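Local coordinates for putative acetyltransferase Ta0821 (Thermoplasma acidophilum DSM 1728, PDB 3C26), which is a putative acetyltransferase of the GNAT family, probably transferring an acyl group to a substrate not yet identified, at residues V85-L90 with S104-T109; T117-S122 with V261-Y266. All coordinates share one frame; numbering follows the deposited sequence.

Contact 1 (V85-L90 with S104-T109)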
loop_
_atom_site.group_PDB
_atom_site.type_symbol
_atom_site.label_atom_id
_atom_site.label_comp_id
_atom_site.label_asym_id
_atom_site.label_seq_id
_atom_site.Cartn_x
_atom_site.Cartn_y
_atom_site.Cartn_z
ATOM N N VAL A 85 -1.715 27.662 -9.552
ATOM C CA VAL A 85 -1.648 27.675 -8.084
ATOM C C VAL A 85 -1.671 26.238 -7.600
ATOM O O VAL A 85 -2.580 25.481 -7.903
ATOM C CB VAL A 85 -2.816 28.506 -7.427
ATOM C CG1 VAL A 85 -2.803 28.385 -5.904
ATOM C CG2 VAL A 85 -2.748 29.956 -7.888
HETATM N N MSE A 86 -0.674 25.898 -6.800
HETATM C CA MSE A 86 -0.593 24.583 -6.182
HETATM C C MSE A 86 -1.265 24.659 -4.851
HETATM O O MSE A 86 -1.051 25.569 -4.069
HETATM C CB MSE A 86 0.855 24.157 -5.923
HETATM C CG MSE A 86 0.998 22.741 -5.561
HETATM SE SE MSE A 86 0.822 21.559 -7.060
HETATM C CE MSE A 86 1.203 19.850 -6.276
ATOM N N LEU A 87 -2.051 23.642 -4.602
ATOM C CA LEU A 87 -2.766 23.526 -3.347
ATOM C C LEU A 87 -2.321 22.276 -2.663
ATOM O O LEU A 87 -2.041 21.237 -3.305
ATOM C CB LEU A 87 -4.251 23.413 -3.589
ATOM C CG LEU A 87 -4.907 24.547 -4.379
ATOM C CD1 LEU A 87 -6.314 24.131 -4.679
ATOM C CD2 LEU A 87 -4.829 25.930 -3.622
ATOM N N GLY A 88 -2.248 22.404 -1.347
ATOM C CA GLY A 88 -2.031 21.274 -0.484
ATOM C C GLY A 88 -2.050 21.596 0.981
ATOM O O GLY A 88 -2.574 22.617 1.408
ATOM N N GLY A 89 -1.518 20.691 1.761
ATOM C CA GLY A 89 -1.487 20.900 3.183
ATOM C C GLY A 89 -2.896 20.945 3.759
ATOM O O GLY A 89 -3.160 21.659 4.708
ATOM N N LEU A 90 -3.820 20.216 3.133
ATOM C CA LEU A 90 -5.215 20.098 3.642
ATOM C C LEU A 90 -5.270 19.245 4.926
ATOM O O LEU A 90 -5.054 18.025 4.935
ATOM C CB LEU A 90 -6.202 19.571 2.552
ATOM C CG LEU A 90 -7.689 19.931 2.777
ATOM C CD1 LEU A 90 -8.536 19.616 1.507
ATOM C CD2 LEU A 90 -8.321 19.220 4.018
ATOM N N SER A 104 -15.513 21.740 2.022
ATOM C CA SER A 104 -15.896 23.148 2.219
ATOM C C SER A 104 -14.719 24.020 2.001
ATOM O O SER A 104 -14.826 25.043 1.388
ATOM C CB SER A 104 -16.437 23.436 3.618
ATOM O OG SER A 104 -17.581 22.622 3.871
ATOM N N ILE A 105 -13.589 23.627 2.537
ATOM C CA ILE A 105 -12.388 24.465 2.391
ATOM C C ILE A 105 -11.954 24.503 0.933
ATOM O O ILE A 105 -11.522 25.509 0.465
ATOM C CB ILE A 105 -11.213 24.106 3.347
ATOM C CG1 ILE A 105 -10.349 25.361 3.479
ATOM C CG2 ILE A 105 -10.402 22.841 2.896
ATOM C CD1 ILE A 105 -9.411 25.339 4.644
HETATM N N MSE A 106 -12.130 23.414 0.218
HETATM C CA MSE A 106 -11.782 23.355 -1.221
HETATM C C MSE A 106 -12.726 24.230 -2.054
HETATM O O MSE A 106 -12.314 24.970 -2.994
HETATM C CB MSE A 106 -11.819 21.906 -1.749
HETATM C CG MSE A 106 -10.635 21.048 -1.268
HETATM SE SE MSE A 106 -8.937 21.755 -1.980
HETATM C CE MSE A 106 -9.430 21.676 -3.874
ATOM N N GLN A 107 -14.005 24.151 -1.728
ATOM C CA GLN A 107 -14.991 25.029 -2.410
ATOM C C GLN A 107 -14.711 26.522 -2.145
ATOM O O GLN A 107 -14.826 27.352 -3.044
ATOM C CB GLN A 107 -16.416 24.679 -2.038
ATOM C CG GLN A 107 -16.810 23.278 -2.420
ATOM C CD GLN A 107 -18.200 22.915 -1.943
ATOM O OE1 GLN A 107 -18.475 22.886 -0.733
ATOM N NE2 GLN A 107 -19.059 22.590 -2.867
ATOM N N GLU A 108 -14.357 26.865 -0.909
ATOM C CA GLU A 108 -14.028 28.248 -0.611
ATOM C C GLU A 108 -12.794 28.626 -1.368
ATOM O O GLU A 108 -12.686 29.734 -1.893
ATOM C CB GLU A 108 -13.761 28.459 0.875
ATOM C CG GLU A 108 -14.936 28.215 1.699
ATOM C CD GLU A 108 -15.912 29.369 1.680
ATOM O OE1 GLU A 108 -15.578 30.460 1.154
ATOM O OE2 GLU A 108 -17.020 29.185 2.230
ATOM N N THR A 109 -11.830 27.712 -1.384
ATOM C CA THR A 109 -10.578 27.943 -2.129
ATOM C C THR A 109 -10.828 28.155 -3.655
ATOM O O THR A 109 -10.266 29.070 -4.274
ATOM C CB THR A 109 -9.545 26.817 -1.878
ATOM O OG1 THR A 109 -9.212 26.786 -0.485
ATOM C CG2 THR A 109 -8.238 27.009 -2.690
#
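L87 and T109 meet tip to tip at the tight end of this contact, CD2 of L87 lying 3.7 Å from CG2 of T109. CD1 of L87 touches the same methyl and also CE of M106, a selenomethionine folded at chi2 and chi3 (-64° and -56°). M77 of strand 70-79 and F8 pack around this buried end. At the other end L90 is partly exposed and has a nitrate ion nearby. CD1 of L90 rests 3.8 Å from CG of M106 and 4.0 Å from CG2 of I105, and the L90 and I105 side chains run alongside in opposing senses. Strand 85-92 and helix 101-113 are the first two members of the β-α-β unit at the heart of the GNAT fold, where the connection between them commonly carries the acyl-CoA pyrophosphate. T109 OG1 bonds back to I105 O at 2.8 Å, on the opposite face of that carbonyl from T109 N. An alanine at T109 would probably leave a gap beside both L87 methyls and I105 O with one grip fewer. With the hydroxyl engaged by I105 O inside the helix, the groups that touch the strand are apolar, and burial rather than polar pairing joins the two.

Contact 2 (T117-S122 with V261-Y266). With NO3 (nitrate ion), chain C; NO3 (nitrate ion), chain D.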
loop_
_atom_site.group_PDB
_atom_site.type_symbol
_atom_site.label_atom_id
_atom_site.label_comp_id
_atom_site.label_asym_id
_atom_site.label_seq_id
_atom_site.Cartn_x
_atom_site.Cartn_y
_atom_site.Cartn_z
ATOM N N THR A 117 -6.102 32.940 -11.309
ATOM C CA THR A 117 -5.328 31.926 -12.034
ATOM C C THR A 117 -6.281 31.190 -12.932
ATOM O O THR A 117 -7.487 31.242 -12.749
ATOM C CB THR A 117 -4.643 30.904 -11.048
ATOM O OG1 THR A 117 -3.779 29.970 -11.749
ATOM C CG2 THR A 117 -5.666 30.147 -10.270
ATOM N N GLU A 118 -5.716 30.506 -13.915
ATOM C CA GLU A 118 -6.485 29.663 -14.831
ATOM C C GLU A 118 -6.491 28.187 -14.406
ATOM O O GLU A 118 -7.349 27.418 -14.830
ATOM C CB GLU A 118 -5.941 29.767 -16.244
ATOM C CG GLU A 118 -6.407 31.017 -16.997
ATOM C CD GLU A 118 -7.932 31.056 -17.196
ATOM O OE1 GLU A 118 -8.582 29.981 -17.354
ATOM O OE2 GLU A 118 -8.498 32.184 -17.205
ATOM N N ARG A 119 -5.526 27.837 -13.552
ATOM C CA ARG A 119 -5.281 26.448 -13.109
ATOM C C ARG A 119 -4.899 26.259 -11.652
ATOM O O ARG A 119 -4.063 26.976 -11.082
ATOM C CB ARG A 119 -4.154 25.795 -13.959
ATOM C CG ARG A 119 -4.372 25.834 -15.490
ATOM C CD ARG A 119 -3.081 25.510 -16.291
ATOM N NE ARG A 119 -2.133 26.639 -16.234
ATOM C CZ ARG A 119 -0.877 26.653 -16.712
ATOM N NH1 ARG A 119 -0.344 25.587 -17.308
ATOM N NH2 ARG A 119 -0.137 27.752 -16.580
ATOM N N LEU A 120 -5.489 25.215 -11.093
ATOM C CA LEU A 120 -5.183 24.739 -9.751
ATOM C C LEU A 120 -4.660 23.325 -9.913
ATOM O O LEU A 120 -5.139 22.562 -10.753
ATOM C CB LEU A 120 -6.420 24.677 -8.850
ATOM C CG LEU A 120 -7.308 25.910 -8.733
ATOM C CD1 LEU A 120 -8.580 25.587 -7.908
ATOM C CD2 LEU A 120 -6.528 27.130 -8.178
ATOM N N ARG A 121 -3.664 23.011 -9.101
ATOM C CA ARG A 121 -3.095 21.665 -9.034
ATOM C C ARG A 121 -2.987 21.203 -7.598
ATOM O O ARG A 121 -2.888 22.007 -6.667
ATOM C CB ARG A 121 -1.722 21.592 -9.715
ATOM C CG ARG A 121 -1.749 21.982 -11.148
ATOM C CD ARG A 121 -0.476 21.726 -11.846
ATOM N NE ARG A 121 -0.569 22.208 -13.223
ATOM C CZ ARG A 121 0.221 23.127 -13.773
ATOM N NH1 ARG A 121 1.242 23.583 -13.127
ATOM N NH2 ARG A 121 0.029 23.513 -15.021
ATOM N N SER A 122 -2.966 19.882 -7.449
ATOM C CA SER A 122 -2.836 19.254 -6.143
ATOM C C SER A 122 -2.327 17.825 -6.291
ATOM O O SER A 122 -2.647 17.119 -7.265
ATOM C CB SER A 122 -4.188 19.264 -5.395
ATOM O OG SER A 122 -4.052 19.052 -3.991
ATOM N N VAL A 261 -1.062 13.604 -9.501
ATOM C CA VAL A 261 -1.295 15.041 -9.749
ATOM C C VAL A 261 -2.607 15.295 -10.497
ATOM O O VAL A 261 -2.872 14.786 -11.586
ATOM C CB VAL A 261 -0.088 15.716 -10.518
ATOM C CG1 VAL A 261 -0.271 17.249 -10.648
ATOM C CG2 VAL A 261 1.205 15.358 -9.859
ATOM N N TRP A 262 -3.426 16.098 -9.834
ATOM C CA TRP A 262 -4.724 16.571 -10.321
ATOM C C TRP A 262 -4.723 18.063 -10.664
ATOM O O TRP A 262 -4.067 18.880 -10.016
ATOM C CB TRP A 262 -5.793 16.251 -9.282
ATOM C CG TRP A 262 -6.000 14.764 -9.129
ATOM C CD1 TRP A 262 -5.120 13.882 -8.569
ATOM C CD2 TRP A 262 -7.120 13.976 -9.581
ATOM N NE1 TRP A 262 -5.624 12.601 -8.620
ATOM C CE2 TRP A 262 -6.843 12.624 -9.243
ATOM C CE3 TRP A 262 -8.328 14.275 -10.220
ATOM C CZ2 TRP A 262 -7.732 11.594 -9.507
ATOM C CZ3 TRP A 262 -9.210 13.238 -10.509
ATOM C CH2 TRP A 262 -8.911 11.911 -10.157
ATOM N N GLU A 263 -5.449 18.389 -11.715
ATOM C CA GLU A 263 -5.617 19.739 -12.173
ATOM C C GLU A 263 -7.074 20.121 -12.461
ATOM O O GLU A 263 -7.914 19.335 -12.967
ATOM C CB GLU A 263 -4.693 20.006 -13.402
ATOM C CG GLU A 263 -4.722 21.400 -13.973
ATOM C CD GLU A 263 -3.786 21.515 -15.184
ATOM O OE1 GLU A 263 -2.568 21.410 -14.984
ATOM O OE2 GLU A 263 -4.270 21.642 -16.335
ATOM N N TYR A 264 -7.346 21.338 -12.020
ATOM C CA TYR A 264 -8.609 22.053 -12.156
ATOM C C TYR A 264 -8.380 23.281 -13.072
ATOM O O TYR A 264 -7.416 24.056 -12.919
ATOM C CB TYR A 264 -9.098 22.527 -10.807
ATOM C CG TYR A 264 -10.403 23.323 -10.842
ATOM C CD1 TYR A 264 -10.420 24.662 -11.250
ATOM C CD2 TYR A 264 -11.620 22.718 -10.516
ATOM C CE1 TYR A 264 -11.624 25.381 -11.288
ATOM C CE2 TYR A 264 -12.804 23.415 -10.560
ATOM C CZ TYR A 264 -12.798 24.757 -10.942
ATOM O OH TYR A 264 -14.003 25.431 -11.013
ATOM N N ARG A 265 -9.285 23.432 -14.031
ATOM C CA ARG A 265 -9.258 24.581 -14.962
ATOM C C ARG A 265 -10.478 25.463 -14.822
ATOM O O ARG A 265 -11.579 24.983 -14.879
ATOM C CB ARG A 265 -9.262 24.077 -16.392
ATOM C CG ARG A 265 -7.996 23.358 -16.805
ATOM C CD ARG A 265 -6.950 24.352 -17.259
ATOM N NE ARG A 265 -6.296 23.959 -18.516
ATOM C CZ ARG A 265 -6.368 24.649 -19.655
ATOM N NH1 ARG A 265 -7.036 25.796 -19.744
ATOM N NH2 ARG A 265 -5.725 24.206 -20.712
ATOM N N TYR A 266 -10.266 26.753 -14.665
ATOM C CA TYR A 266 -11.390 27.699 -14.656
ATOM C C TYR A 266 -11.999 27.894 -16.043
ATOM O O TYR A 266 -13.158 28.339 -16.142
ATOM C CB TYR A 266 -11.004 29.036 -14.060
ATOM C CG TYR A 266 -10.823 28.966 -12.581
ATOM C CD1 TYR A 266 -11.907 29.069 -11.722
ATOM C CD2 TYR A 266 -9.580 28.758 -12.038
ATOM C CE1 TYR A 266 -11.744 28.982 -10.383
ATOM C CE2 TYR A 266 -9.404 28.717 -10.685
ATOM C CZ TYR A 266 -10.480 28.825 -9.864
ATOM O OH TYR A 266 -10.308 28.781 -8.507
ATOM O OXT TYR A 266 -11.363 27.617 -17.075
HETATM N N NO3 C . -2.423 30.008 -15.129
HETATM O O1 NO3 C . -2.975 31.234 -14.817
HETATM O O2 NO3 C . -1.264 29.951 -15.881
HETATM O O3 NO3 C . -3.002 28.819 -14.727
HETATM N N NO3 D . -5.835 17.633 -1.739
HETATM O O1 NO3 D . -5.723 18.888 -1.158
HETATM O O2 NO3 D . -4.718 17.044 -2.347
HETATM O O3 NO3 D . -7.053 16.944 -1.671
#
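L120 and Y264 form an antiparallel hydrogen-bonded pair, L120 N to Y264 O at 2.9 Å and Y264 N to L120 O at 2.8 Å. S122 and W262 form the second doubly bonded pair, and Y266 N to E118 O extends the antiparallel register to the C terminus. At the non-hydrogen-bonded pairs R119-R265 and R121-E263 the CA-H of R119 and of R121 points to Y264 O and W262 O. In charge, R121 and E263 lie side by side: the extended arginine puts NE 2.8 Å from E263 OE1, nearly straight (169°) and in the guanidinium plane, on the anti side of the carboxylate. NH2 adds a weak bond to the same oxygen, and NH1 turns to D82. Strand 258-265 sits between 119-125 and 141-153, the place taken by the last strand of the GNAT fold. R265 bends at chi2 (-85°), which places its CD 3.5 Å from R119 CG. R119 in turn meets a nitrate ion edge-on, with NE on O3 and NH2 on O2, while E118 N donates to O1. On the face of L120 and Y264 the contacts are largely apolar and aromatic, with Y266 beside them. L120 CD1 lies 3.9 Å from Y264 CD1 and 3.7 Å from Y266 OH, whose hydroxyl bonds to I110 O of helix 101-113. Y264 CE1 stands 3.6 Å above the Y266 ring plane, over its centre, and F140 meets the Y264 ring. S122 OG lies within reach of both a second nitrate and L87 O.

How the contacts relate
Followed from the N terminus, the chain runs along strand 85-92, turns through a short connection and enters helix 101-113; contact 1 closes this loop of 13 residues. Strand 119-125 then returns beside 85-92, parallel to it, with L87 N 2.8 Å from R121 O and V85 N 2.9 Å from R119 O, both probable hydrogen bonds. Contact 2 opens only here and closes 138 residues later, so the two loops follow in series and neither nest nor cross. One ties the helix to the GNAT sheet; the other brings the C terminus back to it, after the long excursion through the second half of the chain. Helix 101-113 also covers L120 and Y264.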